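Local coordinates for histone-lysine N-methyltransferase, H3 lysine-9 specific SUVH6 (Arabidopsis thaliana, PDB 6A5K), which transfers methyl groups from S-adenosylmethionine to the H3K9 site of histone H3 and, through its SRA domain, probably reads methylated non-CG DNA, at residues 314-319 and 327-332; 336-339 and 344-347; 360-365 and 514-519. The protein carries 1 engineered substitution. All coordinates share one frame; numbering follows the deposited sequence.

Contact 1. Residues 314-319 and 327-332; sequences IPYNFD and PTIYEC. With ZN (zinc ion), chain B; ZN (zinc ion), chain C.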
loop_
_atom_site.group_PDB
_atom_site.type_symbol
_atom_site.label_atom_id
_atom_site.label_comp_id
_atom_site.label_asym_id
_atom_site.label_seq_id
_atom_site.Cartn_x
_atom_site.Cartn_y
_atom_site.Cartn_z
ATOM N N ILE A 314 21.079 -0.986 5.397
ATOM C CA ILE A 314 19.982 -1.935 5.552
ATOM C C ILE A 314 18.800 -1.471 4.715
ATOM O O ILE A 314 18.253 -0.401 4.972
ATOM C CB ILE A 314 19.530 -2.040 7.031
ATOM C CG1 ILE A 314 20.727 -2.265 7.951
ATOM C CG2 ILE A 314 18.503 -3.147 7.203
ATOM C CD1 ILE A 314 21.399 -3.581 7.730
ATOM N N PRO A 315 18.397 -2.263 3.710
ATOM C CA PRO A 315 17.337 -1.796 2.806
ATOM C C PRO A 315 15.918 -1.910 3.379
ATOM O O PRO A 315 14.960 -1.558 2.692
ATOM C CB PRO A 315 17.501 -2.705 1.582
ATOM C CG PRO A 315 18.118 -3.946 2.124
ATOM C CD PRO A 315 19.041 -3.494 3.217
ATOM N N TYR A 316 15.791 -2.410 4.604
ATOM C CA TYR A 316 14.504 -2.461 5.287
ATOM C C TYR A 316 14.571 -1.625 6.557
ATOM O O TYR A 316 15.636 -1.480 7.146
ATOM C CB TYR A 316 14.119 -3.903 5.650
ATOM C CG TYR A 316 13.956 -4.855 4.482
ATOM C CD1 TYR A 316 12.808 -4.832 3.690
ATOM C CD2 TYR A 316 14.935 -5.803 4.192
ATOM C CE1 TYR A 316 12.653 -5.714 2.626
ATOM C CE2 TYR A 316 14.787 -6.687 3.128
ATOM C CZ TYR A 316 13.650 -6.638 2.352
ATOM O OH TYR A 316 13.508 -7.519 1.297
ATOM N N ASN A 317 13.437 -1.086 6.995
ATOM C CA ASN A 317 13.363 -0.534 8.343
ATOM C C ASN A 317 13.216 -1.667 9.352
ATOM O O ASN A 317 12.960 -2.809 8.981
ATOM C CB ASN A 317 12.204 0.461 8.481
ATOM C CG ASN A 317 12.455 1.752 7.724
ATOM O OD1 ASN A 317 11.675 2.134 6.855
ATOM N ND2 ASN A 317 13.556 2.425 8.046
ATOM N N PHE A 318 13.353 -1.351 10.633
ATOM C CA PHE A 318 13.316 -2.387 11.661
ATOM C C PHE A 318 11.933 -3.036 11.780
ATOM O O PHE A 318 11.798 -4.108 12.373
ATOM C CB PHE A 318 13.745 -1.822 13.017
ATOM C CG PHE A 318 15.225 -1.549 13.130
ATOM C CD1 PHE A 318 16.074 -1.768 12.054
ATOM C CD2 PHE A 318 15.763 -1.084 14.318
ATOM C CE1 PHE A 318 17.429 -1.514 12.158
ATOM C CE2 PHE A 318 17.123 -0.832 14.434
ATOM C CZ PHE A 318 17.957 -1.049 13.349
ATOM N N ASP A 319 10.911 -2.397 11.211
ATOM C CA ASP A 319 9.559 -2.946 11.276
ATOM C C ASP A 319 9.226 -3.830 10.065
ATOM O O ASP A 319 8.080 -4.244 9.885
ATOM C CB ASP A 319 8.531 -1.808 11.427
ATOM C CG ASP A 319 8.441 -0.903 10.192
ATOM O OD1 ASP A 319 9.222 -1.058 9.234
ATOM O OD2 ASP A 319 7.572 -0.009 10.193
ATOM N N PRO A 327 17.793 -1.616 -7.290
ATOM C CA PRO A 327 17.998 -2.631 -8.329
ATOM C C PRO A 327 17.969 -4.047 -7.753
ATOM O O PRO A 327 17.274 -4.916 -8.288
ATOM C CB PRO A 327 19.384 -2.286 -8.884
ATOM C CG PRO A 327 19.497 -0.808 -8.675
ATOM C CD PRO A 327 18.798 -0.539 -7.365
ATOM N N THR A 328 18.701 -4.261 -6.663
ATOM C CA THR A 328 18.739 -5.568 -6.014
ATOM C C THR A 328 18.823 -5.426 -4.494
ATOM O O THR A 328 19.543 -4.576 -3.974
ATOM C CB THR A 328 19.944 -6.421 -6.509
ATOM O OG1 THR A 328 20.017 -6.375 -7.939
ATOM C CG2 THR A 328 19.802 -7.874 -6.068
ATOM N N ILE A 329 18.073 -6.259 -3.784
ATOM C CA ILE A 329 18.216 -6.365 -2.338
ATOM C C ILE A 329 18.811 -7.716 -1.978
ATOM O O ILE A 329 18.421 -8.738 -2.544
ATOM C CB ILE A 329 16.868 -6.177 -1.633
ATOM C CG1 ILE A 329 16.427 -4.721 -1.752
ATOM C CG2 ILE A 329 16.945 -6.596 -0.165
ATOM C CD1 ILE A 329 15.059 -4.490 -1.227
ATOM N N TYR A 330 19.776 -7.712 -1.063
ATOM C CA TYR A 330 20.375 -8.946 -0.569
ATOM C C TYR A 330 19.903 -9.229 0.847
ATOM O O TYR A 330 20.180 -8.460 1.767
ATOM C CB TYR A 330 21.908 -8.870 -0.604
ATOM C CG TYR A 330 22.469 -8.623 -1.982
ATOM C CD1 TYR A 330 22.526 -7.339 -2.507
ATOM C CD2 TYR A 330 22.930 -9.672 -2.762
ATOM C CE1 TYR A 330 23.028 -7.109 -3.771
ATOM C CE2 TYR A 330 23.440 -9.446 -4.028
ATOM C CZ TYR A 330 23.484 -8.163 -4.523
ATOM O OH TYR A 330 23.987 -7.927 -5.780
ATOM N N GLU A 331 19.179 -10.327 1.020
ATOM C CA GLU A 331 18.779 -10.748 2.355
ATOM C C GLU A 331 19.781 -11.750 2.896
ATOM O O GLU A 331 20.536 -12.349 2.135
ATOM C CB GLU A 331 17.371 -11.348 2.339
ATOM C CG GLU A 331 16.286 -10.350 1.970
ATOM C CD GLU A 331 14.888 -10.865 2.259
ATOM O OE1 GLU A 331 14.761 -11.937 2.892
ATOM O OE2 GLU A 331 13.918 -10.196 1.849
ATOM N N CYS A 332 19.804 -11.919 4.214
ATOM C CA CYS A 332 20.650 -12.938 4.810
ATOM C C CYS A 332 20.147 -14.319 4.408
ATOM O O CYS A 332 18.945 -14.512 4.175
ATOM C CB CYS A 332 20.694 -12.776 6.328
ATOM S SG CYS A 332 21.707 -11.380 6.809
HETATM ZN ZN ZN B . 23.893 -12.325 6.471
HETATM ZN ZN ZN C . 21.364 -11.180 9.180
#

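Contact 2. Residues 336-339 and 344-347; sequences CKCP and LRVT. With ZN (zinc ion), chain B; ZN (zinc ion), chain C.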
loop_
_atom_site.group_PDB
_atom_site.type_symbol
_atom_site.label_atom_id
_atom_site.label_comp_id
_atom_site.label_asym_id
_atom_site.label_seq_id
_atom_site.Cartn_x
_atom_site.Cartn_y
_atom_site.Cartn_z
ATOM N N CYS A 336 23.811 -17.775 7.272
ATOM C CA CYS A 336 24.089 -16.584 8.075
ATOM C C CYS A 336 23.833 -16.886 9.551
ATOM O O CYS A 336 22.820 -17.494 9.894
ATOM C CB CYS A 336 23.233 -15.397 7.621
ATOM S SG CYS A 336 23.725 -14.631 6.049
ATOM N N LYS A 337 24.739 -16.455 10.426
ATOM C CA LYS A 337 24.653 -16.800 11.843
ATOM C C LYS A 337 23.551 -16.022 12.560
ATOM O O LYS A 337 23.229 -16.312 13.710
ATOM C CB LYS A 337 25.991 -16.542 12.551
ATOM C CG LYS A 337 27.215 -17.198 11.930
ATOM C CD LYS A 337 28.438 -16.929 12.803
ATOM C CE LYS A 337 29.635 -17.787 12.429
ATOM N NZ LYS A 337 30.819 -17.442 13.274
ATOM N N CYS A 338 22.997 -15.015 11.890
ATOM C CA CYS A 338 21.997 -14.140 12.494
ATOM C C CYS A 338 20.670 -14.860 12.742
ATOM O O CYS A 338 20.352 -15.838 12.068
ATOM C CB CYS A 338 21.774 -12.919 11.597
ATOM S SG CYS A 338 21.246 -13.372 9.938
ATOM N N PRO A 339 19.886 -14.373 13.716
ATOM C CA PRO A 339 18.600 -15.020 13.992
ATOM C C PRO A 339 17.563 -14.797 12.889
ATOM O O PRO A 339 17.747 -13.956 11.998
ATOM C CB PRO A 339 18.152 -14.360 15.300
ATOM C CG PRO A 339 18.839 -13.036 15.306
ATOM C CD PRO A 339 20.170 -13.280 14.663
ATOM N N LEU A 344 17.394 -8.158 7.959
ATOM C CA LEU A 344 17.630 -8.541 6.575
ATOM C C LEU A 344 16.992 -9.884 6.214
ATOM O O LEU A 344 17.414 -10.536 5.266
ATOM C CB LEU A 344 19.130 -8.603 6.288
ATOM C CG LEU A 344 19.880 -7.275 6.311
ATOM C CD1 LEU A 344 21.354 -7.505 5.992
ATOM C CD2 LEU A 344 19.246 -6.309 5.318
ATOM N N ARG A 345 15.997 -10.312 6.983
ATOM C CA ARG A 345 15.213 -11.484 6.605
ATOM C C ARG A 345 13.745 -11.096 6.548
ATOM O O ARG A 345 13.083 -10.985 7.575
ATOM C CB ARG A 345 15.425 -12.643 7.584
ATOM C CG ARG A 345 16.844 -13.176 7.645
ATOM C CD ARG A 345 16.904 -14.364 8.602
ATOM N NE ARG A 345 18.263 -14.787 8.920
ATOM C CZ ARG A 345 18.932 -15.705 8.234
ATOM N NH1 ARG A 345 18.374 -16.266 7.167
ATOM N NH2 ARG A 345 20.162 -16.046 8.602
ATOM N N VAL A 346 13.245 -10.867 5.342
ATOM C CA VAL A 346 11.870 -10.410 5.172
ATOM C C VAL A 346 11.118 -11.269 4.154
ATOM O O VAL A 346 10.266 -12.074 4.533
ATOM C CB VAL A 346 11.815 -8.923 4.743
ATOM C CG1 VAL A 346 10.370 -8.482 4.527
ATOM C CG2 VAL A 346 12.488 -8.041 5.782
ATOM N N THR A 347 11.436 -11.111 2.870
ATOM C CA THR A 347 10.682 -11.801 1.821
ATOM C C THR A 347 10.880 -13.321 1.876
ATOM O O THR A 347 10.033 -14.082 1.403
ATOM C CB THR A 347 11.056 -11.291 0.395
ATOM O OG1 THR A 347 12.410 -11.645 0.073
ATOM C CG2 THR A 347 10.902 -9.795 0.313
HETATM ZN ZN ZN B . 23.893 -12.325 6.471
HETATM ZN ZN ZN C . 21.364 -11.180 9.180
#

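Contact 3. Residues 360-365 and 514-519; sequences TKSRGW and LCFCGA. Engineered in segment 514-519: Leu514 (natural residue Pro). With ZN (zinc ion), chain E; SAM (S-adenosylmethionine), chain F.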
loop_
_atom_site.group_PDB
_atom_site.type_symbol
_atom_site.label_atom_id
_atom_site.label_comp_id
_atom_site.label_asym_id
_atom_site.label_seq_id
_atom_site.Cartn_x
_atom_site.Cartn_y
_atom_site.Cartn_z
ATOM N N THR A 360 -12.854 -10.027 -12.024
ATOM C CA THR A 360 -13.102 -8.655 -12.448
ATOM C C THR A 360 -14.046 -8.694 -13.635
ATOM O O THR A 360 -14.291 -9.764 -14.188
ATOM C CB THR A 360 -11.812 -7.924 -12.861
ATOM O OG1 THR A 360 -11.326 -8.491 -14.084
ATOM C CG2 THR A 360 -10.747 -8.034 -11.784
ATOM N N LYS A 361 -14.558 -7.538 -14.044
ATOM C CA LYS A 361 -15.456 -7.502 -15.193
ATOM C C LYS A 361 -14.723 -7.577 -16.539
ATOM O O LYS A 361 -15.235 -8.169 -17.489
ATOM C CB LYS A 361 -16.324 -6.240 -15.153
ATOM C CG LYS A 361 -17.177 -6.109 -13.899
ATOM C CD LYS A 361 -18.134 -4.938 -14.016
ATOM C CE LYS A 361 -18.173 -4.127 -12.739
ATOM N NZ LYS A 361 -16.800 -3.765 -12.285
ATOM N N SER A 362 -13.534 -6.986 -16.633
ATOM C CA SER A 362 -12.882 -6.894 -17.937
ATOM C C SER A 362 -11.461 -7.467 -18.012
ATOM O O SER A 362 -10.883 -7.526 -19.096
ATOM C CB SER A 362 -12.869 -5.433 -18.408
ATOM O OG SER A 362 -12.019 -4.624 -17.620
ATOM N N ARG A 363 -10.905 -7.905 -16.886
ATOM C CA ARG A 363 -9.520 -8.377 -16.874
ATOM C C ARG A 363 -9.369 -9.770 -16.272
ATOM O O ARG A 363 -8.305 -10.114 -15.762
ATOM C CB ARG A 363 -8.629 -7.381 -16.114
ATOM C CG ARG A 363 -8.471 -6.047 -16.821
ATOM C CD ARG A 363 -7.750 -4.998 -15.952
ATOM N NE ARG A 363 -8.281 -4.967 -14.588
ATOM C CZ ARG A 363 -9.479 -4.501 -14.254
ATOM N NH1 ARG A 363 -10.283 -4.008 -15.180
ATOM N NH2 ARG A 363 -9.874 -4.539 -12.987
ATOM N N GLY A 364 -10.429 -10.574 -16.353
ATOM C CA GLY A 364 -10.411 -11.916 -15.798
ATOM C C GLY A 364 -10.212 -11.935 -14.292
ATOM O O GLY A 364 -10.789 -11.126 -13.564
ATOM N N TRP A 365 -9.397 -12.869 -13.818
ATOM C CA TRP A 365 -9.118 -12.978 -12.394
ATOM C C TRP A 365 -7.993 -12.030 -11.984
ATOM O O TRP A 365 -7.041 -11.826 -12.737
ATOM C CB TRP A 365 -8.758 -14.420 -12.029
ATOM C CG TRP A 365 -9.893 -15.379 -12.249
ATOM C CD1 TRP A 365 -10.219 -16.010 -13.412
ATOM C CD2 TRP A 365 -10.860 -15.796 -11.277
ATOM N NE1 TRP A 365 -11.333 -16.801 -13.223
ATOM C CE2 TRP A 365 -11.741 -16.687 -11.923
ATOM C CE3 TRP A 365 -11.063 -15.500 -9.926
ATOM C CZ2 TRP A 365 -12.809 -17.290 -11.258
ATOM C CZ3 TRP A 365 -12.126 -16.102 -9.268
ATOM C CH2 TRP A 365 -12.985 -16.985 -9.936
ATOM N N LEU A 514 -5.748 -4.033 -25.837
ATOM C CA LEU A 514 -6.052 -2.813 -25.103
ATOM C C LEU A 514 -5.819 -3.005 -23.607
ATOM O O LEU A 514 -6.020 -4.097 -23.074
ATOM C CB LEU A 514 -7.500 -2.388 -25.360
ATOM C CG LEU A 514 -7.864 -1.979 -26.787
ATOM C CD1 LEU A 514 -9.385 -1.815 -26.941
ATOM C CD2 LEU A 514 -7.153 -0.695 -27.178
ATOM N N CYS A 515 -5.389 -1.942 -22.933
ATOM C CA CYS A 515 -5.297 -1.956 -21.479
ATOM C C CYS A 515 -6.636 -1.541 -20.877
ATOM O O CYS A 515 -7.195 -0.508 -21.246
ATOM C CB CYS A 515 -4.184 -1.024 -20.980
ATOM S SG CYS A 515 -3.991 -1.052 -19.180
ATOM N N PHE A 516 -7.135 -2.350 -19.949
ATOM C CA PHE A 516 -8.404 -2.082 -19.274
ATOM C C PHE A 516 -8.203 -1.727 -17.800
ATOM O O PHE A 516 -9.091 -1.968 -16.978
ATOM C CB PHE A 516 -9.331 -3.295 -19.389
ATOM C CG PHE A 516 -9.860 -3.532 -20.779
ATOM C CD1 PHE A 516 -9.892 -2.509 -21.710
ATOM C CD2 PHE A 516 -10.340 -4.781 -21.145
ATOM C CE1 PHE A 516 -10.390 -2.723 -22.987
ATOM C CE2 PHE A 516 -10.838 -5.007 -22.420
ATOM C CZ PHE A 516 -10.861 -3.974 -23.344
ATOM N N CYS A 517 -7.045 -1.162 -17.457
ATOM C CA CYS A 517 -6.745 -0.888 -16.049
ATOM C C CYS A 517 -7.663 0.195 -15.476
ATOM O O CYS A 517 -7.910 0.225 -14.270
ATOM C CB CYS A 517 -5.271 -0.488 -15.860
ATOM S SG CYS A 517 -4.822 1.238 -16.285
ATOM N N GLY A 518 -8.156 1.081 -16.339
ATOM C CA GLY A 518 -9.115 2.103 -15.935
ATOM C C GLY A 518 -8.533 3.354 -15.286
ATOM O O GLY A 518 -9.273 4.239 -14.840
ATOM N N ALA A 519 -7.207 3.435 -15.226
ATOM C CA ALA A 519 -6.551 4.616 -14.677
ATOM C C ALA A 519 -6.746 5.823 -15.593
ATOM O O ALA A 519 -6.887 5.688 -16.803
ATOM C CB ALA A 519 -5.067 4.350 -14.461
HETATM ZN ZN ZN E . -3.828 1.184 -18.434
HETATM N N SAM F . -6.344 -11.863 -15.422
HETATM C CA SAM F . -5.506 -13.075 -15.464
HETATM C C SAM F . -6.298 -14.370 -15.274
HETATM O O SAM F . -5.710 -15.455 -15.152
HETATM O OXT SAM F . -7.531 -14.361 -15.230
HETATM C CB SAM F . -4.393 -12.992 -14.419
HETATM C CG SAM F . -3.251 -12.106 -14.897
HETATM S SD SAM F . -2.444 -12.936 -16.286
HETATM C CE SAM F . -0.776 -12.971 -15.644
HETATM C "C5'" SAM F . -2.211 -11.654 -17.528
HETATM C "C4'" SAM F . -3.446 -11.516 -18.396
HETATM O "O4'" SAM F . -4.464 -10.832 -17.677
HETATM C "C3'" SAM F . -3.156 -10.688 -19.633
HETATM O "O3'" SAM F . -2.716 -11.500 -20.697
HETATM C "C2'" SAM F . -4.509 -10.087 -19.911
HETATM O "O2'" SAM F . -5.295 -11.063 -20.557
HETATM C "C1'" SAM F . -5.088 -9.893 -18.527
HETATM N N9 SAM F . -4.789 -8.527 -18.046
HETATM C C8 SAM F . -4.002 -8.172 -16.982
HETATM N N7 SAM F . -3.986 -6.816 -16.884
HETATM C C5 SAM F . -4.741 -6.304 -17.885
HETATM C C6 SAM F . -5.068 -5.004 -18.258
HETATM N N6 SAM F . -4.604 -3.955 -17.576
HETATM N N1 SAM F . -5.867 -4.799 -19.360
HETATM C C2 SAM F . -6.360 -5.873 -20.076
HETATM N N3 SAM F . -6.042 -7.163 -19.698
HETATM C C4 SAM F . -5.254 -7.375 -18.619
#

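Contact 1. Residues 314-319 and 327-332
Tyr316 carries its ring opposite its own carbonyl carbon (chi1 -61°), and Glu331 starts the same way (chi1 -65°) before running out extended; these torsions bring phenol oxygen and carboxylate together. The two side chains cross at about a right angle. Tyr316 OH donates to Glu331 OE2 at 2.8 Å, a weak bond by its geometry, with the ring and carboxylate planes 79° apart. The second partner of OE2 is the stronger one: Thr347 OG1 bonds to it, while OE1 accepts from Gln348 NE2 and Val346 N. Alongside this polar pair runs an apolar one. Ile329 turns its CG2 methyl to both residues, 3.7 Å from Pro315 CG and 3.9 Å from Tyr316 CE2, and its CG1 branch lies 4.0 Å from Pro315 CB. All four residues are buried in the Pre-SET region, where a loop following helix 305-309 packs against strand 328-330, an outermost strand of a four-stranded sheet, which pairs in parallel with strand 461-467. One residue beyond the glutamate, Cys332 SG bridges two zinc ions at 2.4 Å each, as expected of the Pre-SET cysteine cluster. A carboxylate gripped at both oxygens in a buried setting is probably ionised and fixed in rotation, with Tyr316 adding a weaker bond, while proline and isoleucine supply the apolar packing beside it.

Contact 2. Residues 336-339 and 344-347
The triangular three-zinc cluster of the Pre-SET motif, in which nine cysteines hold three metals, is edged here by one arginine: Arg345 reaches from 344-347 to the cysteine loop 336-339. Cys336 SG binds one zinc ion at 2.4 Å, together with Cys290, Cys306 and Cys332; Cys338 SG binds a second at 2.3 Å, together with Cys296, Cys332 and Cys342. Arg345 is extended from CG to NE, and this straight run delivers the guanidinium to the loop, where the planar head turns off at CD-NE (chi4 -91°). Two backbone carbonyls receive it, both weakly: NE donates over 3.2 Å to Pro339 O, which sits at the edge of the guanidinium near its plane, and NH2 donates to Cys338 O over 3.5 Å with a bent N-H...O angle of 136°. The other terminal nitrogen, NH1, has its partners outside the two segments, Gln348 OE1 and Gly333 O, so the head is held from several directions and its rotation is restricted. A positive charge beside zinc-bound thiolates would probably offset part of the negative charge that the cysteines gather. Leu344 and Thr347 leave this site to meet other parts of the fold, Pro315 for the leucine and Tyr316 for the threonine. The closest approach to the metal ligands is made by NH2, which comes obliquely to within 3.2 Å of Cys338 SG and 3.3 Å of Cys336 CB.

Contact 3. Residues 360-365 and 514-519
Arg363 and Phe516 meet beside the adenine of S-adenosylmethionine, the arginine over its face and the phenylalanine backbone at its edge, where the loop before strand 365-369 faces the zinc-binding C-terminal segment of this SET-domain enzyme. Among the polar approaches, Arg363 NH1 lies 3.0 Å from Phe516 O, obliquely to the guanidinium; the firmer partner of the arginine is Glu491, which forms a salt bridge with NH2. Arg363 CD lies over the adenine face, 3.5 Å above C6, and the bend at chi3 (-46°) then turns the guanidinium away toward Phe516 O. Packing comes next: Ser362 O is at the edge of the Phe516 ring, in its plane, 3.5 Å from CD2, and the serine OG touches Phe516 CB. Direct bonds to the cofactor form a third group. Phe516 N donates almost straight to adenine N1 (2.8 Å, 172°), and adenine N6 gives a weak bond to Cys515 SG. At the amino-acid end of the cofactor Trp365 N donates to OXT, while the cofactor N donates to Trp365 O. Metal bonds complete the set: Cys515 SG and Cys517 SG each hold zinc at 2.4 Å, with Cys457 and Cys522. Within the first loop, Thr360 OG1 accepts from Arg363 N (2.9 Å), an ST motif, and donates to Gly364 O. Replacing Arg363 by an alanine is likely to leave Glu491 without its charged mate and to uncover the adenine face at C6. The zinc probably holds in place the backbone that meets the adenine edge, while the arginine loop holds the cofactor's amino-acid end, so both segments jointly shape a pocket for the methyl donor.

Contacts 1 and 2 adjoin, their centres 10 Å apart, and share two zinc ions; all four segments lie in the Pre-SET region. They are stitched together by Cys332 N to Leu344 O, probably a hydrogen bond, besides the side-chain link between 327-332 and 344-347. Contact 1 is buried and mixes apolar packing with a carboxylate network; contact 2 is only partly buried and relies on an arginine beside thiolates. Contact 3 lies at the surface, its centre about 33 Å from that of contact 1, with a separate zinc site and the cofactor. Zinc recurs throughout, but only contact 3 combines it with cofactor binding.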